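Local coordinates for protein putative glucarate dehydratase (Pseudomonas fluorescens, PDB 4IT1) that probably catalyses the magnesium-dependent dehydration of D-glucarate to 5-dehydro-4-deoxy-D-glucarate, as a member of the mandelate racemase/muconate lactonizing enzyme family, at residues A[41-52]-A[421-432]; A[165-173]-A[209-219]. One frame throughout, in Å; residues are numbered along the deposited sequence.

Contact 1 of 2, residues A[41-52]-A[421-432]. With TLA (L(+)-tartaric acid), chain F.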
loop_
_atom_site.group_PDB
_atom_site.type_symbol
_atom_site.label_atom_id
_atom_site.label_comp_id
_atom_site.label_asym_id
_atom_site.label_seq_id
_atom_site.Cartn_x
_atom_site.Cartn_y
_atom_site.Cartn_z
ATOM N N LEU A 41 28.196 21.138 -8.505
ATOM C CA LEU A 41 27.609 22.305 -7.855
ATOM C C LEU A 41 26.112 22.137 -7.618
ATOM O O LEU A 41 25.400 21.589 -8.466
ATOM C CB LEU A 41 27.825 23.545 -8.719
ATOM C CG LEU A 41 29.224 24.149 -8.826
ATOM C CD1 LEU A 41 29.237 25.228 -9.898
ATOM C CD2 LEU A 41 29.670 24.723 -7.489
ATOM N N ASN A 42 25.639 22.611 -6.465
ATOM C CA ASN A 42 24.207 22.623 -6.154
ATOM C C ASN A 42 23.791 23.855 -5.338
ATOM O O ASN A 42 24.596 24.763 -5.128
ATOM C CB ASN A 42 23.785 21.322 -5.462
ATOM C CG ASN A 42 24.360 21.183 -4.064
ATOM O OD1 ASN A 42 24.515 22.169 -3.341
ATOM N ND2 ASN A 42 24.662 19.955 -3.670
ATOM N N ALA A 43 22.541 23.873 -4.880
ATOM C CA ALA A 43 21.996 24.999 -4.124
ATOM C C ALA A 43 22.800 25.298 -2.849
ATOM O O ALA A 43 23.157 26.445 -2.602
ATOM C CB ALA A 43 20.534 24.743 -3.784
ATOM N N SER A 44 23.086 24.245 -2.084
ATOM C CA SER A 44 23.803 24.302 -0.814
ATOM C C SER A 44 25.296 24.635 -0.938
ATOM O O SER A 44 25.877 25.266 -0.048
ATOM C CB SER A 44 23.653 22.962 -0.094
ATOM O OG SER A 44 22.310 22.753 0.300
ATOM N N GLY A 45 25.917 24.193 -2.026
ATOM C CA GLY A 45 27.328 24.472 -2.265
ATOM C C GLY A 45 27.930 23.614 -3.359
ATOM O O GLY A 45 27.639 23.817 -4.543
ATOM N N ILE A 46 28.769 22.657 -2.958
ATOM C CA ILE A 46 29.501 21.810 -3.898
ATOM C C ILE A 46 29.902 20.494 -3.254
ATOM O O ILE A 46 30.239 20.441 -2.070
ATOM C CB ILE A 46 30.770 22.505 -4.455
ATOM C CG1 ILE A 46 31.335 21.706 -5.644
ATOM C CG2 ILE A 46 31.820 22.679 -3.360
ATOM C CD1 ILE A 46 32.329 22.459 -6.499
ATOM N N HIS A 47 29.874 19.438 -4.061
ATOM C CA HIS A 47 30.243 18.106 -3.616
ATOM C C HIS A 47 31.699 18.026 -3.178
ATOM O O HIS A 47 32.571 18.735 -3.700
ATOM C CB HIS A 47 29.984 17.091 -4.731
ATOM C CG HIS A 47 28.544 16.715 -4.889
ATOM N ND1 HIS A 47 28.122 15.403 -4.964
ATOM C CD2 HIS A 47 27.425 17.475 -4.977
ATOM C CE1 HIS A 47 26.809 15.373 -5.104
ATOM N NE2 HIS A 47 26.362 16.616 -5.111
ATOM N N GLU A 48 31.936 17.155 -2.206
ATOM C CA GLU A 48 33.272 16.778 -1.783
ATOM C C GLU A 48 33.866 15.784 -2.795
ATOM O O GLU A 48 33.118 15.074 -3.475
ATOM C CB GLU A 48 33.185 16.149 -0.396
ATOM C CG GLU A 48 32.947 17.176 0.700
ATOM C CD GLU A 48 32.294 16.576 1.922
ATOM O OE1 GLU A 48 33.019 16.293 2.895
ATOM O OE2 GLU A 48 31.060 16.378 1.906
ATOM N N PRO A 49 35.209 15.724 -2.901
ATOM C CA PRO A 49 35.829 14.769 -3.828
ATOM C C PRO A 49 35.453 13.312 -3.545
ATOM O O PRO A 49 35.690 12.446 -4.392
ATOM C CB PRO A 49 37.332 14.996 -3.623
ATOM C CG PRO A 49 37.443 15.651 -2.286
ATOM C CD PRO A 49 36.222 16.510 -2.176
ATOM N N PHE A 50 34.867 13.049 -2.375
ATOM C CA PHE A 50 34.330 11.718 -2.076
ATOM C C PHE A 50 32.900 11.785 -1.567
ATOM O O PHE A 50 32.447 12.828 -1.096
ATOM C CB PHE A 50 35.236 10.947 -1.111
ATOM C CG PHE A 50 36.636 10.779 -1.624
ATOM C CD1 PHE A 50 36.962 9.712 -2.458
ATOM C CD2 PHE A 50 37.626 11.710 -1.310
ATOM C CE1 PHE A 50 38.252 9.566 -2.952
ATOM C CE2 PHE A 50 38.918 11.569 -1.800
ATOM C CZ PHE A 50 39.232 10.494 -2.623
ATOM N N ALA A 51 32.195 10.664 -1.698
ATOM C CA ALA A 51 30.826 10.531 -1.228
ATOM C C ALA A 51 30.662 9.158 -0.588
ATOM O O ALA A 51 31.259 8.181 -1.041
ATOM C CB ALA A 51 29.845 10.726 -2.378
ATOM N N LEU A 52 29.857 9.091 0.468
ATOM C CA LEU A 52 29.747 7.894 1.298
ATOM C C LEU A 52 28.497 7.070 0.991
ATOM O O LEU A 52 27.563 7.552 0.342
ATOM C CB LEU A 52 29.761 8.280 2.781
ATOM C CG LEU A 52 30.748 9.372 3.222
ATOM C CD1 LEU A 52 30.550 9.732 4.692
ATOM C CD2 LEU A 52 32.189 8.963 2.941
ATOM N N CYS A 421 39.613 8.588 3.297
ATOM C CA CYS A 421 39.173 9.854 2.684
ATOM C C CYS A 421 39.006 10.981 3.699
ATOM O O CYS A 421 39.156 12.153 3.354
ATOM C CB CYS A 421 37.897 9.681 1.849
ATOM S SG CYS A 421 36.432 9.212 2.796
ATOM N N GLY A 422 38.703 10.617 4.943
ATOM C CA GLY A 422 38.554 11.596 6.016
ATOM C C GLY A 422 37.216 12.316 6.008
ATOM O O GLY A 422 37.090 13.407 6.570
ATOM N N ILE A 423 36.219 11.710 5.364
ATOM C CA ILE A 423 34.847 12.220 5.393
ATOM C C ILE A 423 33.962 11.212 6.123
ATOM O O ILE A 423 33.965 10.025 5.798
ATOM C CB ILE A 423 34.301 12.510 3.970
ATOM C CG1 ILE A 423 35.257 13.437 3.204
ATOM C CG2 ILE A 423 32.906 13.131 4.038
ATOM C CD1 ILE A 423 35.055 13.455 1.703
ATOM N N ARG A 424 33.220 11.684 7.122
ATOM C CA ARG A 424 32.316 10.821 7.896
ATOM C C ARG A 424 30.855 11.285 7.832
ATOM O O ARG A 424 29.935 10.537 8.197
ATOM C CB ARG A 424 32.790 10.689 9.350
ATOM C CG ARG A 424 34.106 9.936 9.526
ATOM C CD ARG A 424 34.027 8.509 8.993
ATOM N NE ARG A 424 35.325 7.831 8.999
ATOM C CZ ARG A 424 36.247 7.934 8.042
ATOM N NH1 ARG A 424 36.045 8.699 6.973
ATOM N NH2 ARG A 424 37.387 7.270 8.159
ATOM N N GLN A 425 30.664 12.522 7.372
ATOM C CA GLN A 425 29.351 13.103 7.108
ATOM C C GLN A 425 29.477 14.095 5.967
ATOM O O GLN A 425 30.386 14.915 5.962
ATOM C CB GLN A 425 28.819 13.826 8.335
ATOM C CG GLN A 425 27.997 12.948 9.261
ATOM C CD GLN A 425 27.044 13.756 10.124
ATOM O OE1 GLN A 425 27.295 13.972 11.315
ATOM N NE2 GLN A 425 25.946 14.220 9.521
ATOM N N ARG A 426 28.570 14.019 5.001
ATOM C CA ARG A 426 28.596 14.930 3.853
ATOM C C ARG A 426 28.362 16.380 4.284
ATOM O O ARG A 426 27.533 16.638 5.155
ATOM C CB ARG A 426 27.536 14.506 2.837
ATOM C CG ARG A 426 27.299 15.487 1.706
ATOM C CD ARG A 426 26.124 14.997 0.882
ATOM N NE ARG A 426 25.806 15.879 -0.233
ATOM C CZ ARG A 426 24.783 15.687 -1.056
ATOM N NH1 ARG A 426 23.972 14.650 -0.875
ATOM N NH2 ARG A 426 24.565 16.533 -2.051
ATOM N N ASP A 427 29.093 17.309 3.660
ATOM C CA ASP A 427 28.949 18.734 3.920
ATOM C C ASP A 427 29.288 19.594 2.720
ATOM O O ASP A 427 30.397 20.130 2.614
ATOM C CB ASP A 427 29.807 19.172 5.106
ATOM C CG ASP A 427 29.290 20.460 5.764
ATOM O OD1 ASP A 427 28.720 21.335 5.061
ATOM O OD2 ASP A 427 29.460 20.593 6.994
ATOM N N ASP A 428 28.317 19.764 1.832
ATOM C CA ASP A 428 28.512 20.607 0.662
ATOM C C ASP A 428 28.780 22.063 1.062
ATOM O O ASP A 428 29.405 22.824 0.309
ATOM C CB ASP A 428 27.302 20.532 -0.274
ATOM C CG ASP A 428 26.998 19.116 -0.752
ATOM O OD1 ASP A 428 27.433 18.130 -0.108
ATOM O OD2 ASP A 428 26.286 18.994 -1.777
ATOM N N VAL A 429 28.298 22.444 2.247
ATOM C CA VAL A 429 28.417 23.821 2.720
ATOM C C VAL A 429 29.847 24.114 3.177
ATOM O O VAL A 429 30.450 25.085 2.716
ATOM C CB VAL A 429 27.414 24.158 3.852
ATOM C CG1 VAL A 429 27.466 25.643 4.178
ATOM C CG2 VAL A 429 25.998 23.754 3.470
ATOM N N ARG A 430 30.384 23.285 4.078
ATOM C CA ARG A 430 31.798 23.409 4.448
ATOM C C ARG A 430 32.677 23.349 3.201
ATOM O O ARG A 430 33.571 24.181 3.013
ATOM C CB ARG A 430 32.223 22.326 5.439
ATOM C CG ARG A 430 33.576 22.622 6.079
ATOM C CD ARG A 430 33.788 21.903 7.410
ATOM N NE ARG A 430 32.795 22.238 8.446
ATOM C CZ ARG A 430 32.594 23.455 8.957
ATOM N NH1 ARG A 430 31.672 23.631 9.890
ATOM N NH2 ARG A 430 33.288 24.504 8.525
ATOM N N GLN A 431 32.390 22.378 2.335
ATOM C CA GLN A 431 33.179 22.181 1.131
ATOM C C GLN A 431 33.207 23.435 0.277
ATOM O O GLN A 431 34.272 23.838 -0.179
ATOM C CB GLN A 431 32.678 20.968 0.337
ATOM C CG GLN A 431 33.572 20.554 -0.829
ATOM C CD GLN A 431 34.983 20.159 -0.406
ATOM O OE1 GLN A 431 35.201 19.589 0.669
ATOM N NE2 GLN A 431 35.950 20.457 -1.262
ATOM N N MET A 432 32.053 24.076 0.080
ATOM C CA MET A 432 32.028 25.324 -0.695
ATOM C C MET A 432 32.855 26.427 -0.031
ATOM O O MET A 432 33.356 27.326 -0.721
ATOM C CB MET A 432 30.593 25.799 -0.978
ATOM C CG MET A 432 30.480 27.050 -1.851
ATOM S SD MET A 432 31.269 27.004 -3.492
ATOM C CE MET A 432 30.006 26.183 -4.438
HETATM O O1 TLA F . 18.801 16.210 -4.273
HETATM O O11 TLA F . 19.474 17.553 -2.723
HETATM C C1 TLA F . 19.695 16.713 -3.599
HETATM C C2 TLA F . 21.092 16.300 -3.870
HETATM O O2 TLA F . 21.865 16.696 -2.773
HETATM C C3 TLA F . 21.579 17.065 -5.071
HETATM O O3 TLA F . 21.370 18.442 -4.828
HETATM C C4 TLA F . 23.042 16.850 -5.197
HETATM O O4 TLA F . 23.470 15.715 -5.017
HETATM O O41 TLA F . 23.751 17.818 -5.417
HETATM O O HOH W 1 35.011 20.486 -4.253
HETATM O O HOH W 2 32.309 16.338 5.471
#
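Asn42 and Asp428 lie almost in one plane, amide and carboxylate 14° apart, and Asn42 ND2 donates to Asp428 OD2 at 2.7 Å, nearly along the C-O bond. Arg426, extended from CG to NE, takes the same carboxylate side-on, with NE on Asp428 OD1 (2.8 Å) and NH2 on Asp428 OD2 (3.0 Å). The two donors gathered on OD2 also bond the tartrate, probably from the crystallisation liquor, Asn42 ND2 through O41 and Arg426 NH2 through O2 (2.8 Å). His47 runs alongside Asp428, its ring 50° from the carboxylate; with Asp37 bonded to ND1 and tartrate O41 to NE2 (2.9 Å), the ring is held from both nitrogens. With an alanine in place of Asp428, the Arg426 guanidinium would probably lose its two-pronged partner and be less firmly oriented, and Asn42 ND2 would lose one of two acceptors. Asn42 and His47 of the N-terminal domain thus meet Arg426 around a tartrate that probably marks the active-site pocket, consistent with the capping domain of the enolase superfamily.

Glu48 OE2 accepts from Asp427 N (2.8 Å, 174°) from above the carboxylate plane, tying it to the N-cap residue of helix 428-433. Cys421 CB sits over one face of Phe50; Ile423 CD1 meets the ring's edge. Bent Met432 brings CE onto Leu41 and Ile46. Around these pairs, Phe50 packs on Gln417 of helix 408-421, Leu52 on Ala34 of strand 25-36.

Contact 2 of 2, residues A[165-173]-A[209-219]; sequences PFSAYLFFK and FKSIKLKAGTL
Ala168, Tyr169 and Leu170 pair in parallel register with Ile212, Lys213 and Leu214, the short strand axes 4.7 Å apart and inclined by 21°. Four backbone bonds alternate between the strands: Ala168 N to Ser211 O, Lys213 N to Ala168 O, Leu170 N to Lys213 O, and Lys215 N to Leu170 O (2.7 Å, 176°). With helix 193-207 between them, the strands form a beta-alpha-beta crossover of the modified TIM barrel, (beta/alpha)7beta, of the enolase superfamily.

Apolar contacts occupy the face carrying Ala168, Leu170, Ile212 and Leu214. Leu170 CD1 meets Ile212 CG2 at 3.6 Å, and Leu170 CB lies against Leu214 CD1; helices 193-207 and 221-234 cover this side. Ahead of Ile212, Phe209 turns a ring face to the backbone, with Ser167 O over its centre.

In the CH-pi contacts, Lys213 CG stands over a face of Tyr169, 4.0 Å from the ring centroid. Lys215 CB does the same to Phe171, and Leu219 CD2 lies over Phe172, 3.9 Å from that centroid.

The polar group is gathered round Tyr169 OH. Lys215, bent at chi2 (99°) and again at chi3, brings NZ to Tyr169 OH at 3.2 Å. A water bonded to Tyr169 OH at 2.7 Å also takes a weak bond from Lys213 NZ, whose main partners are Asp369, in a salt bridge, and Tyr266.

The chemistry is therefore divided by face: hydrocarbon toward the helices, and inside the barrel a tyrosine hydroxyl and two lysine side chains beside the metal ligands Asp243 and Glu268. Lys215, the predicted proton acceptor, is probably positioned in part by ring packing along its stem and by the tyrosine hydroxyl; NZ also makes a weak hydrogen bond to the tartrate, and the side chain lies about 3 Å from that of Asp243.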
loop_
_atom_site.group_PDB
_atom_site.type_symbol
_atom_site.label_atom_id
_atom_site.label_comp_id
_atom_site.label_asym_id
_atom_site.label_seq_id
_atom_site.Cartn_x
_atom_site.Cartn_y
_atom_site.Cartn_z
ATOM N N PRO A 165 12.369 3.765 -17.758
ATOM C CA PRO A 165 13.049 4.927 -18.347
ATOM C C PRO A 165 13.716 5.819 -17.288
ATOM O O PRO A 165 13.305 5.819 -16.124
ATOM C CB PRO A 165 11.921 5.678 -19.067
ATOM C CG PRO A 165 10.668 5.275 -18.356
ATOM C CD PRO A 165 10.900 3.902 -17.773
ATOM N N PHE A 166 14.752 6.546 -17.701
ATOM C CA PHE A 166 15.490 7.447 -16.824
ATOM C C PHE A 166 15.891 8.676 -17.598
ATOM O O PHE A 166 15.968 8.642 -18.825
ATOM C CB PHE A 166 16.750 6.777 -16.282
ATOM C CG PHE A 166 16.507 5.888 -15.102
ATOM C CD1 PHE A 166 16.560 6.399 -13.809
ATOM C CD2 PHE A 166 16.237 4.535 -15.278
ATOM C CE1 PHE A 166 16.351 5.575 -12.714
ATOM C CE2 PHE A 166 16.021 3.707 -14.184
ATOM C CZ PHE A 166 16.077 4.229 -12.899
ATOM N N SER A 167 16.156 9.761 -16.880
ATOM C CA SER A 167 16.617 10.981 -17.524
ATOM C C SER A 167 18.117 11.136 -17.356
ATOM O O SER A 167 18.763 10.398 -16.596
ATOM C CB SER A 167 15.875 12.210 -16.982
ATOM O OG SER A 167 15.979 12.297 -15.574
ATOM N N ALA A 168 18.671 12.083 -18.099
ATOM C CA ALA A 168 20.049 12.489 -17.909
ATOM C C ALA A 168 20.043 13.575 -16.842
ATOM O O ALA A 168 19.414 14.624 -17.038
ATOM C CB ALA A 168 20.620 13.025 -19.212
ATOM N N TYR A 169 20.706 13.313 -15.714
ATOM C CA TYR A 169 20.801 14.304 -14.632
ATOM C C TYR A 169 22.031 15.201 -14.808
ATOM O O TYR A 169 23.153 14.800 -14.497
ATOM C CB TYR A 169 20.794 13.637 -13.244
ATOM C CG TYR A 169 19.933 14.388 -12.218
ATOM C CD1 TYR A 169 19.968 15.789 -12.126
ATOM C CD2 TYR A 169 19.077 13.697 -11.354
ATOM C CE1 TYR A 169 19.175 16.470 -11.218
ATOM C CE2 TYR A 169 18.284 14.379 -10.433
ATOM C CZ TYR A 169 18.341 15.764 -10.370
ATOM O OH TYR A 169 17.563 16.453 -9.465
ATOM N N LEU A 170 21.797 16.412 -15.315
ATOM C CA LEU A 170 22.848 17.380 -15.601
ATOM C C LEU A 170 23.168 18.305 -14.424
ATOM O O LEU A 170 22.263 18.785 -13.727
ATOM C CB LEU A 170 22.443 18.268 -16.778
ATOM C CG LEU A 170 22.017 17.683 -18.121
ATOM C CD1 LEU A 170 21.903 18.820 -19.131
ATOM C CD2 LEU A 170 22.996 16.620 -18.590
ATOM N N PHE A 171 24.459 18.589 -14.258
ATOM C CA PHE A 171 24.966 19.464 -13.205
ATOM C C PHE A 171 25.899 20.507 -13.782
ATOM O O PHE A 171 26.632 20.235 -14.734
ATOM C CB PHE A 171 25.782 18.658 -12.200
ATOM C CG PHE A 171 24.960 17.809 -11.290
ATOM C CD1 PHE A 171 24.539 16.545 -11.686
ATOM C CD2 PHE A 171 24.627 18.260 -10.015
ATOM C CE1 PHE A 171 23.789 15.747 -10.835
ATOM C CE2 PHE A 171 23.878 17.466 -9.157
ATOM C CZ PHE A 171 23.455 16.208 -9.568
ATOM N N PHE A 172 25.887 21.697 -13.195
ATOM C CA PHE A 172 27.018 22.594 -13.340
ATOM C C PHE A 172 28.138 22.040 -12.461
ATOM O O PHE A 172 27.875 21.415 -11.427
ATOM C CB PHE A 172 26.647 24.016 -12.951
ATOM C CG PHE A 172 25.571 24.610 -13.813
ATOM C CD1 PHE A 172 25.883 25.181 -15.043
ATOM C CD2 PHE A 172 24.240 24.588 -13.407
ATOM C CE1 PHE A 172 24.890 25.730 -15.851
ATOM C CE2 PHE A 172 23.245 25.140 -14.207
ATOM C CZ PHE A 172 23.570 25.711 -15.432
ATOM N N LYS A 173 29.381 22.213 -12.906
ATOM C CA LYS A 173 30.536 21.721 -12.163
ATOM C C LYS A 173 31.770 22.561 -12.459
ATOM O O LYS A 173 31.833 23.239 -13.490
ATOM C CB LYS A 173 30.797 20.227 -12.452
ATOM C CG LYS A 173 31.305 19.903 -13.860
ATOM C CD LYS A 173 31.354 18.399 -14.129
ATOM C CE LYS A 173 32.495 17.700 -13.396
ATOM N NZ LYS A 173 33.843 18.176 -13.830
ATOM N N PHE A 209 19.385 8.409 -23.049
ATOM C CA PHE A 209 18.314 9.024 -22.262
ATOM C C PHE A 209 17.382 9.841 -23.162
ATOM O O PHE A 209 17.840 10.567 -24.057
ATOM C CB PHE A 209 18.890 9.928 -21.152
ATOM C CG PHE A 209 19.673 9.192 -20.083
ATOM C CD1 PHE A 209 19.102 8.150 -19.367
ATOM C CD2 PHE A 209 20.977 9.572 -19.773
ATOM C CE1 PHE A 209 19.820 7.480 -18.383
ATOM C CE2 PHE A 209 21.701 8.917 -18.779
ATOM C CZ PHE A 209 21.121 7.867 -18.085
ATOM N N LYS A 210 16.077 9.726 -22.916
ATOM C CA LYS A 210 15.071 10.413 -23.738
ATOM C C LYS A 210 14.486 11.662 -23.077
ATOM O O LYS A 210 13.630 12.331 -23.653
ATOM C CB LYS A 210 13.966 9.441 -24.171
ATOM C CG LYS A 210 14.418 8.456 -25.242
ATOM C CD LYS A 210 13.359 7.408 -25.552
ATOM C CE LYS A 210 13.893 6.382 -26.539
ATOM N NZ LYS A 210 12.876 5.349 -26.877
ATOM N N SER A 211 14.971 11.979 -21.876
ATOM C CA SER A 211 14.558 13.184 -21.148
ATOM C C SER A 211 15.719 13.777 -20.354
ATOM O O SER A 211 16.690 13.083 -20.052
ATOM C CB SER A 211 13.384 12.876 -20.223
ATOM O OG SER A 211 13.645 11.719 -19.457
ATOM N N ILE A 212 15.619 15.064 -20.023
ATOM C CA ILE A 212 16.706 15.765 -19.330
ATOM C C ILE A 212 16.256 16.521 -18.062
ATOM O O ILE A 212 15.277 17.290 -18.086
ATOM C CB ILE A 212 17.441 16.742 -20.277
ATOM C CG1 ILE A 212 17.930 16.025 -21.546
ATOM C CG2 ILE A 212 18.623 17.377 -19.564
ATOM C CD1 ILE A 212 18.282 16.957 -22.693
ATOM N N LYS A 213 16.983 16.298 -16.963
ATOM C CA LYS A 213 16.822 17.103 -15.738
ATOM C C LYS A 213 18.094 17.865 -15.372
ATOM O O LYS A 213 19.151 17.257 -15.149
ATOM C CB LYS A 213 16.391 16.236 -14.546
ATOM C CG LYS A 213 16.239 17.033 -13.245
ATOM C CD LYS A 213 15.469 16.267 -12.188
ATOM C CE LYS A 213 13.968 16.299 -12.436
ATOM N NZ LYS A 213 13.322 15.139 -11.753
ATOM N N LEU A 214 17.986 19.190 -15.289
ATOM C CA LEU A 214 19.100 20.023 -14.836
ATOM C C LEU A 214 19.043 20.366 -13.332
ATOM O O LEU A 214 18.021 20.858 -12.835
ATOM C CB LEU A 214 19.166 21.311 -15.660
ATOM C CG LEU A 214 20.236 22.317 -15.244
ATOM C CD1 LEU A 214 21.617 21.880 -15.715
ATOM C CD2 LEU A 214 19.896 23.705 -15.760
ATOM N N LYS A 215 20.144 20.113 -12.623
ATOM C CA LYS A 215 20.299 20.561 -11.238
ATOM C C LYS A 215 20.528 22.067 -11.197
ATOM O O LYS A 215 21.586 22.551 -11.604
ATOM C CB LYS A 215 21.453 19.840 -10.545
ATOM C CG LYS A 215 21.682 20.293 -9.102
ATOM C CD LYS A 215 21.057 19.346 -8.081
ATOM C CE LYS A 215 19.537 19.385 -8.085
ATOM N NZ LYS A 215 18.955 18.307 -7.236
ATOM N N ALA A 216 19.540 22.806 -10.699
ATOM C CA ALA A 216 19.579 24.270 -10.773
ATOM C C ALA A 216 19.716 24.967 -9.413
ATOM O O ALA A 216 20.226 24.380 -8.453
ATOM C CB ALA A 216 18.374 24.793 -11.539
ATOM N N GLY A 217 19.271 26.221 -9.349
ATOM C CA GLY A 217 19.429 27.057 -8.164
ATOM C C GLY A 217 20.874 27.115 -7.712
ATOM O O GLY A 217 21.163 27.086 -6.514
ATOM N N THR A 218 21.782 27.176 -8.681
ATOM C CA THR A 218 23.211 27.179 -8.405
ATOM C C THR A 218 23.873 28.396 -9.038
ATOM O O THR A 218 24.656 29.084 -8.387
ATOM C CB THR A 218 23.891 25.891 -8.901
ATOM O OG1 THR A 218 23.164 24.753 -8.427
ATOM C CG2 THR A 218 25.308 25.815 -8.381
ATOM N N LEU A 219 23.554 28.652 -10.304
ATOM C CA LEU A 219 24.043 29.839 -11.003
ATOM C C LEU A 219 22.921 30.875 -11.121
ATOM O O LEU A 219 21.761 30.546 -10.878
ATOM C CB LEU A 219 24.609 29.444 -12.382
ATOM C CG LEU A 219 26.121 29.167 -12.541
ATOM C CD1 LEU A 219 26.734 28.324 -11.427
ATOM C CD2 LEU A 219 26.415 28.531 -13.891
HETATM O O HOH W 3 13.651 12.982 -14.172
HETATM O O HOH W 4 15.163 15.224 -9.058
HETATM O O HOH W 5 24.413 22.393 -11.027
#

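Overall arrangement
Contacts 1 and 2 have centres 19 Å apart but join directly: Leu41 N probably bonds to Phe172 O at 3.0 Å, and Leu41 CB packs on Thr218 CG2 at 3.4 Å. The junction sets Leu41 to Ala43 against Phe172 and the 217-218 loop, just past the ends of the two barrel strands. Both contacts line the pocket that the tartrate probably marks. The side chain of Asn42 approaches that of Lys215 to about 4 Å, and the side chain of Lys215 lies about 3 Å from the tartrate and about 4 Å from the magnesium ion. The side chain of Asn42 stays about 9 Å from that ion. Contact 2 therefore lies beside the metal centre, whereas contact 1 grips the tartrate directly but stays farther from the metal.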